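Local atomic coordinates of malarial CLPB2 atpase/hsp101 protein (Plasmodium falciparum, PDB entry 4IRF), a protein that probably acts, as a ClpA/ClpB-family AAA+ chaperone, in ATP-driven protein unfolding and translocation, this piece being its N-terminal cargo-binding domain. Residues N14-I19 with K111-H116; L35-I40 with A91-T96. All coordinates share one frame; numbering follows the deposited sequence.

How the contacts relate
From the N terminus the chain enters helix 14-29, whose first turn is one half of contact 1; its partner, 111-116, comes only after 91 intervening residues. Contact 2 is nested inside this long loop: strand 34-35 and the start of helix 37-46 meet the first turns of helix 91-106, closing a shorter loop of 50 residues that are mostly helical. The next helix, 114-121, then returns to the start of helix 14-29 at contact 1. The two contacts, centred about 14 Å apart, touch through Ile19 CG2 and Ile40 O, 3.9 Å apart, so helices 14-29, 37-46, 91-106 and 114-121 are tied into one mostly helical Clp N-terminal domain.

Contact 1 (N14-I19 with K111-H116); sequences NRTINI and KVDVEH
In the helical Clp N-terminal domain, the first turn of helix 14-29 packs against the loop that leads into helix 114-121, with the CA atoms of Thr16 and Val114 nearest across the two segments. The polar part is led by a salt bridge. Arg15 starts from the crowded chi1 position (55°), CG between the backbone N and carbonyl carbon, then runs extended to NE and meets Asp113 side-on. Arg15 NE donates to Asp113 OD1 at 2.8 Å, almost straight (175°), and Arg15 NH2 to Asp113 OD2 at 2.7 Å. Both oxygens use their syn lone pairs, and the guanidinium and carboxylate planes lie only 22° apart, so the paired bonds fix both groups' rotation. Lys148 of helix 138-151 adds a second positive partner at OD2, which would be expected to keep this buried aspartate ionised.

Thr16, small enough for the close approach, turns OG1 beside its own backbone N and donates to Val112 O at 2.8 Å, from above the carbonyl plane.

The apolar part belongs to branched residues: the side chains of Ile19 and Val114 cross at about a right angle, with Ile19 CD1 3.7 Å from Val114 CG2, while Leu44 of helix 37-46 touches both.

Within 111-116, Asp113 N donates to His116 ND1 in the ring plane, and Asp113 OD1 takes a second bond on its anti lone pair, from Val114 N at 2.6 Å.

Contact 2 (L35-I40 with A91-T96); sequences LKPIHI and AEVKET
Val93 is the residue this contact buries most, set on the first turns of helix 91-106 and directed at the strand-to-helix turn 35-37. With chi1 at 163°, CG1 lies anti to the backbone N, and CG2 stands beside that N and makes the closest approaches. Val93 CG2 comes within 3.2 Å of Leu35 O, a tight fit against a carbonyl oxygen that also accepts a hydrogen bond from Ser90 OG. The same methyl, Val93 CG2, lies 3.7 Å from Pro37 CD. A compact, beta-branched valine suits a place where backbone and ring must come this near.

Two apolar residues border the same methyl. Leu35, its CG anti to the backbone N, crosses Val93 at about a right angle, whereas Ile40 meets it tip to tip. Ile40 CG1 lies beside the backbone N and chi2 is extended (-179°), which carries CD1 to 3.7 Å from Val93 CG2.

In the Clp N-terminal fold this joins two helix starts next to the parallel strand pair 34-35 and 88-89. Proline fits the first turn of helix 37-46, where a backbone N–H is not needed for the helical bonding. The ring of Pro37 and the branches of Val93 lie alongside, pointing opposite ways. Pro37 CD rests 3.8 Å from Glu92 CB, and Pro37 CG lies 3.7 Å from Thr96 OG1. Leu121 of helix 114-121 touches Pro37, Ile40 and Thr96.

At the solvent-facing border, Lys36 bends at chi2 and chi3 and Glu92 bends at chi2 (79°), so the two chains run side by side in the same direction. Their salt bridge is long, with Lys36 NZ 3.7 Å from Glu92 OE1. The backbone N of Lys36 donates to His39 ND1 at 3.1 Å.

Contact 1 (N14-I19 with K111-H116)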
loop_
_atom_site.group_PDB
_atom_site.type_symbol
_atom_site.label_atom_id
_atom_site.label_comp_id
_atom_site.label_asym_id
_atom_site.label_seq_id
_atom_site.Cartn_x
_atom_site.Cartn_y
_atom_site.Cartn_z
ATOM N N ASN A 14 -5.151 9.947 -8.831
ATOM C CA ASN A 14 -6.341 9.853 -8.026
ATOM C C ASN A 14 -6.469 8.545 -7.315
ATOM O O ASN A 14 -6.867 8.496 -6.225
ATOM C CB ASN A 14 -7.564 9.947 -8.847
ATOM C CG ASN A 14 -8.276 11.227 -8.706
ATOM O OD1 ASN A 14 -9.106 11.460 -7.774
ATOM N ND2 ASN A 14 -8.060 12.041 -9.664
ATOM N N ARG A 15 -6.262 7.472 -8.043
ATOM C CA ARG A 15 -6.431 6.162 -7.439
ATOM C C ARG A 15 -5.437 5.927 -6.335
ATOM O O ARG A 15 -5.722 5.180 -5.406
ATOM C CB ARG A 15 -6.389 5.043 -8.493
ATOM C CG ARG A 15 -5.141 5.003 -9.389
ATOM C CD ARG A 15 -5.245 3.779 -10.312
ATOM N NE ARG A 15 -4.155 3.624 -11.279
ATOM C CZ ARG A 15 -4.348 3.553 -12.599
ATOM N NH1 ARG A 15 -5.578 3.617 -13.080
ATOM N NH2 ARG A 15 -3.321 3.400 -13.429
ATOM N N THR A 16 -4.286 6.593 -6.405
ATOM C CA THR A 16 -3.273 6.429 -5.373
ATOM C C THR A 16 -3.728 7.178 -4.120
ATOM O O THR A 16 -3.692 6.642 -2.999
ATOM C CB THR A 16 -1.914 6.972 -5.877
ATOM O OG1 THR A 16 -1.534 6.257 -7.064
ATOM C CG2 THR A 16 -0.857 6.831 -4.841
ATOM N N ILE A 17 -4.201 8.403 -4.328
ATOM C CA ILE A 17 -4.712 9.238 -3.233
ATOM C C ILE A 17 -5.913 8.540 -2.574
ATOM O O ILE A 17 -6.030 8.534 -1.360
ATOM C CB ILE A 17 -5.192 10.580 -3.787
ATOM C CG1 ILE A 17 -4.019 11.413 -4.301
ATOM C CG2 ILE A 17 -5.905 11.380 -2.711
ATOM C CD1 ILE A 17 -3.012 11.714 -3.252
ATOM N N ASN A 18 -6.796 7.953 -3.380
ATOM C CA ASN A 18 -7.954 7.252 -2.828
ATOM C C ASN A 18 -7.571 6.075 -1.930
ATOM O O ASN A 18 -8.208 5.827 -0.904
ATOM C CB ASN A 18 -8.906 6.801 -3.941
ATOM C CG ASN A 18 -9.587 7.977 -4.633
ATOM O OD1 ASN A 18 -9.701 9.076 -4.066
ATOM N ND2 ASN A 18 -10.060 7.749 -5.861
ATOM N N ILE A 19 -6.532 5.348 -2.321
ATOM C CA ILE A 19 -5.994 4.305 -1.476
ATOM C C ILE A 19 -5.485 4.896 -0.153
ATOM O O ILE A 19 -5.747 4.343 0.915
ATOM C CB ILE A 19 -4.846 3.513 -2.176
ATOM C CG1 ILE A 19 -5.454 2.513 -3.159
ATOM C CG2 ILE A 19 -4.061 2.692 -1.199
ATOM C CD1 ILE A 19 -4.496 2.093 -4.231
ATOM N N LYS A 111 3.804 10.338 -12.822
ATOM C CA LYS A 111 2.923 10.226 -11.657
ATOM C C LYS A 111 3.199 8.983 -10.802
ATOM O O LYS A 111 3.689 7.951 -11.307
ATOM C CB LYS A 111 1.458 10.201 -12.078
ATOM C CG LYS A 111 1.081 11.152 -13.192
ATOM C CD LYS A 111 0.856 12.562 -12.681
ATOM C CE LYS A 111 0.130 13.389 -13.744
ATOM N NZ LYS A 111 -0.100 14.760 -13.236
ATOM N N VAL A 112 2.822 9.069 -9.523
ATOM C CA VAL A 112 2.947 7.957 -8.606
ATOM C C VAL A 112 1.675 7.100 -8.685
ATOM O O VAL A 112 0.593 7.562 -8.368
ATOM C CB VAL A 112 3.191 8.439 -7.155
ATOM C CG1 VAL A 112 3.409 7.257 -6.233
ATOM C CG2 VAL A 112 4.412 9.364 -7.101
ATOM N N ASP A 113 1.821 5.866 -9.159
ATOM C CA ASP A 113 0.691 4.949 -9.323
ATOM C C ASP A 113 0.717 3.885 -8.234
ATOM O O ASP A 113 1.600 3.847 -7.375
ATOM C CB ASP A 113 0.742 4.296 -10.729
ATOM C CG ASP A 113 -0.635 3.881 -11.238
ATOM O OD1 ASP A 113 -1.524 3.595 -10.419
ATOM O OD2 ASP A 113 -0.826 3.836 -12.473
ATOM N N VAL A 114 -0.258 2.990 -8.275
ATOM C CA VAL A 114 -0.374 1.944 -7.274
ATOM C C VAL A 114 0.831 1.022 -7.177
ATOM O O VAL A 114 1.192 0.613 -6.085
ATOM C CB VAL A 114 -1.677 1.128 -7.499
ATOM C CG1 VAL A 114 -1.877 0.131 -6.400
ATOM C CG2 VAL A 114 -2.854 2.064 -7.527
ATOM N N GLU A 115 1.458 0.683 -8.313
ATOM C CA GLU A 115 2.630 -0.191 -8.268
ATOM C C GLU A 115 3.776 0.483 -7.530
ATOM O O GLU A 115 4.599 -0.190 -6.907
ATOM C CB GLU A 115 3.125 -0.499 -9.681
ATOM C CG GLU A 115 2.143 -1.344 -10.516
ATOM C CD GLU A 115 1.066 -0.530 -11.225
ATOM O OE1 GLU A 115 0.846 0.668 -10.917
ATOM O OE2 GLU A 115 0.407 -1.122 -12.126
ATOM N N HIS A 116 3.870 1.800 -7.655
ATOM C CA HIS A 116 4.957 2.544 -7.008
ATOM C C HIS A 116 4.732 2.601 -5.500
ATOM O O HIS A 116 5.669 2.438 -4.720
ATOM C CB HIS A 116 5.062 3.939 -7.622
ATOM C CG HIS A 116 5.243 3.882 -9.110
ATOM N ND1 HIS A 116 4.326 4.415 -9.988
ATOM C CD2 HIS A 116 6.196 3.286 -9.866
ATOM C CE1 HIS A 116 4.729 4.180 -11.230
ATOM N NE2 HIS A 116 5.858 3.499 -11.182
#

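Contact 2 (L35-I40 with A91-T96)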
loop_
_atom_site.group_PDB
_atom_site.type_symbol
_atom_site.label_atom_id
_atom_site.label_comp_id
_atom_site.label_asym_id
_atom_site.label_seq_id
_atom_site.Cartn_x
_atom_site.Cartn_y
_atom_site.Cartn_z
ATOM N N LEU A 35 -1.544 7.138 10.399
ATOM C CA LEU A 35 -1.589 6.168 9.303
ATOM C C LEU A 35 -0.282 5.396 9.219
ATOM O O LEU A 35 0.782 5.988 9.143
ATOM C CB LEU A 35 -1.771 6.924 7.993
ATOM C CG LEU A 35 -1.886 6.114 6.710
ATOM C CD1 LEU A 35 -3.107 5.213 6.848
ATOM C CD2 LEU A 35 -2.003 7.015 5.472
ATOM N N LYS A 36 -0.386 4.069 9.109
ATOM C CA LYS A 36 0.752 3.150 9.105
ATOM C C LYS A 36 0.765 2.360 7.771
ATOM O O LYS A 36 -0.266 2.273 7.116
ATOM C CB LYS A 36 0.586 2.134 10.233
ATOM C CG LYS A 36 0.497 2.752 11.612
ATOM C CD LYS A 36 1.817 3.345 11.954
ATOM C CE LYS A 36 2.367 2.646 13.192
ATOM N NZ LYS A 36 3.801 2.985 13.440
ATOM N N PRO A 37 1.923 1.832 7.371
ATOM C CA PRO A 37 1.944 1.108 6.079
ATOM C C PRO A 37 0.951 -0.049 5.997
ATOM O O PRO A 37 0.304 -0.153 4.943
ATOM C CB PRO A 37 3.374 0.623 5.969
ATOM C CG PRO A 37 4.179 1.727 6.686
ATOM C CD PRO A 37 3.280 2.045 7.881
ATOM N N ILE A 38 0.778 -0.828 7.071
ATOM C CA ILE A 38 -0.196 -1.926 7.049
ATOM C C ILE A 38 -1.581 -1.425 6.711
ATOM O O ILE A 38 -2.324 -2.084 5.983
ATOM C CB ILE A 38 -0.214 -2.742 8.354
ATOM C CG1 ILE A 38 -1.160 -3.941 8.190
ATOM C CG2 ILE A 38 -0.652 -1.834 9.526
ATOM C CD1 ILE A 38 -0.699 -4.893 7.049
ATOM N N HIS A 39 -1.949 -0.227 7.192
ATOM C CA HIS A 39 -3.253 0.336 6.850
ATOM C C HIS A 39 -3.391 0.674 5.383
ATOM O O HIS A 39 -4.469 0.518 4.797
ATOM C CB HIS A 39 -3.526 1.595 7.673
ATOM C CG HIS A 39 -3.423 1.363 9.133
ATOM N ND1 HIS A 39 -2.713 2.196 9.980
ATOM C CD2 HIS A 39 -3.952 0.388 9.914
ATOM C CE1 HIS A 39 -2.782 1.712 11.208
ATOM N NE2 HIS A 39 -3.539 0.622 11.197
ATOM N N ILE A 40 -2.303 1.178 4.793
ATOM C CA ILE A 40 -2.295 1.480 3.386
ATOM C C ILE A 40 -2.390 0.189 2.584
ATOM O O ILE A 40 -3.127 0.161 1.595
ATOM C CB ILE A 40 -1.048 2.242 2.965
ATOM C CG1 ILE A 40 -1.055 3.602 3.695
ATOM C CG2 ILE A 40 -1.032 2.427 1.448
ATOM C CD1 ILE A 40 0.141 4.452 3.317
ATOM N N ALA A 91 5.730 8.644 10.466
ATOM C CA ALA A 91 7.042 8.772 9.840
ATOM C C ALA A 91 7.299 7.610 8.891
ATOM O O ALA A 91 7.974 7.795 7.883
ATOM C CB ALA A 91 8.150 8.880 10.876
ATOM N N GLU A 92 6.770 6.425 9.227
ATOM C CA GLU A 92 6.896 5.236 8.383
ATOM C C GLU A 92 6.239 5.456 7.023
ATOM O O GLU A 92 6.827 5.108 5.966
ATOM C CB GLU A 92 6.251 4.017 9.070
ATOM C CG GLU A 92 7.056 3.456 10.226
ATOM C CD GLU A 92 6.898 4.250 11.510
ATOM O OE1 GLU A 92 6.117 5.234 11.538
ATOM O OE2 GLU A 92 7.559 3.877 12.508
ATOM N N VAL A 93 5.039 6.032 7.045
ATOM C CA VAL A 93 4.322 6.362 5.817
ATOM C C VAL A 93 4.990 7.501 5.038
ATOM O O VAL A 93 5.022 7.475 3.809
ATOM C CB VAL A 93 2.808 6.583 6.050
ATOM C CG1 VAL A 93 2.156 7.312 4.867
ATOM C CG2 VAL A 93 2.121 5.218 6.329
ATOM N N LYS A 94 5.542 8.501 5.723
ATOM C CA LYS A 94 6.262 9.522 4.972
ATOM C C LYS A 94 7.367 8.863 4.158
ATOM O O LYS A 94 7.626 9.220 2.981
ATOM C CB LYS A 94 6.789 10.638 5.893
ATOM C CG LYS A 94 5.654 11.468 6.511
ATOM C CD LYS A 94 6.172 12.598 7.411
ATOM C CE LYS A 94 5.013 13.338 8.051
ATOM N NZ LYS A 94 5.482 14.227 9.158
ATOM N N GLU A 95 7.995 7.860 4.751
ATOM C CA GLU A 95 8.967 7.069 4.010
ATOM C C GLU A 95 8.393 6.227 2.863
ATOM O O GLU A 95 8.996 6.138 1.783
ATOM C CB GLU A 95 9.713 6.149 4.978
ATOM C CG GLU A 95 10.854 5.371 4.341
ATOM C CD GLU A 95 11.614 4.526 5.346
ATOM O OE1 GLU A 95 11.377 4.688 6.561
ATOM O OE2 GLU A 95 12.450 3.700 4.921
ATOM N N THR A 96 7.297 5.523 3.131
ATOM C CA THR A 96 6.564 4.859 2.064
ATOM C C THR A 96 6.429 5.738 0.825
ATOM O O THR A 96 6.753 5.298 -0.307
ATOM C CB THR A 96 5.142 4.460 2.497
ATOM O OG1 THR A 96 5.210 3.733 3.728
ATOM C CG2 THR A 96 4.549 3.557 1.431
#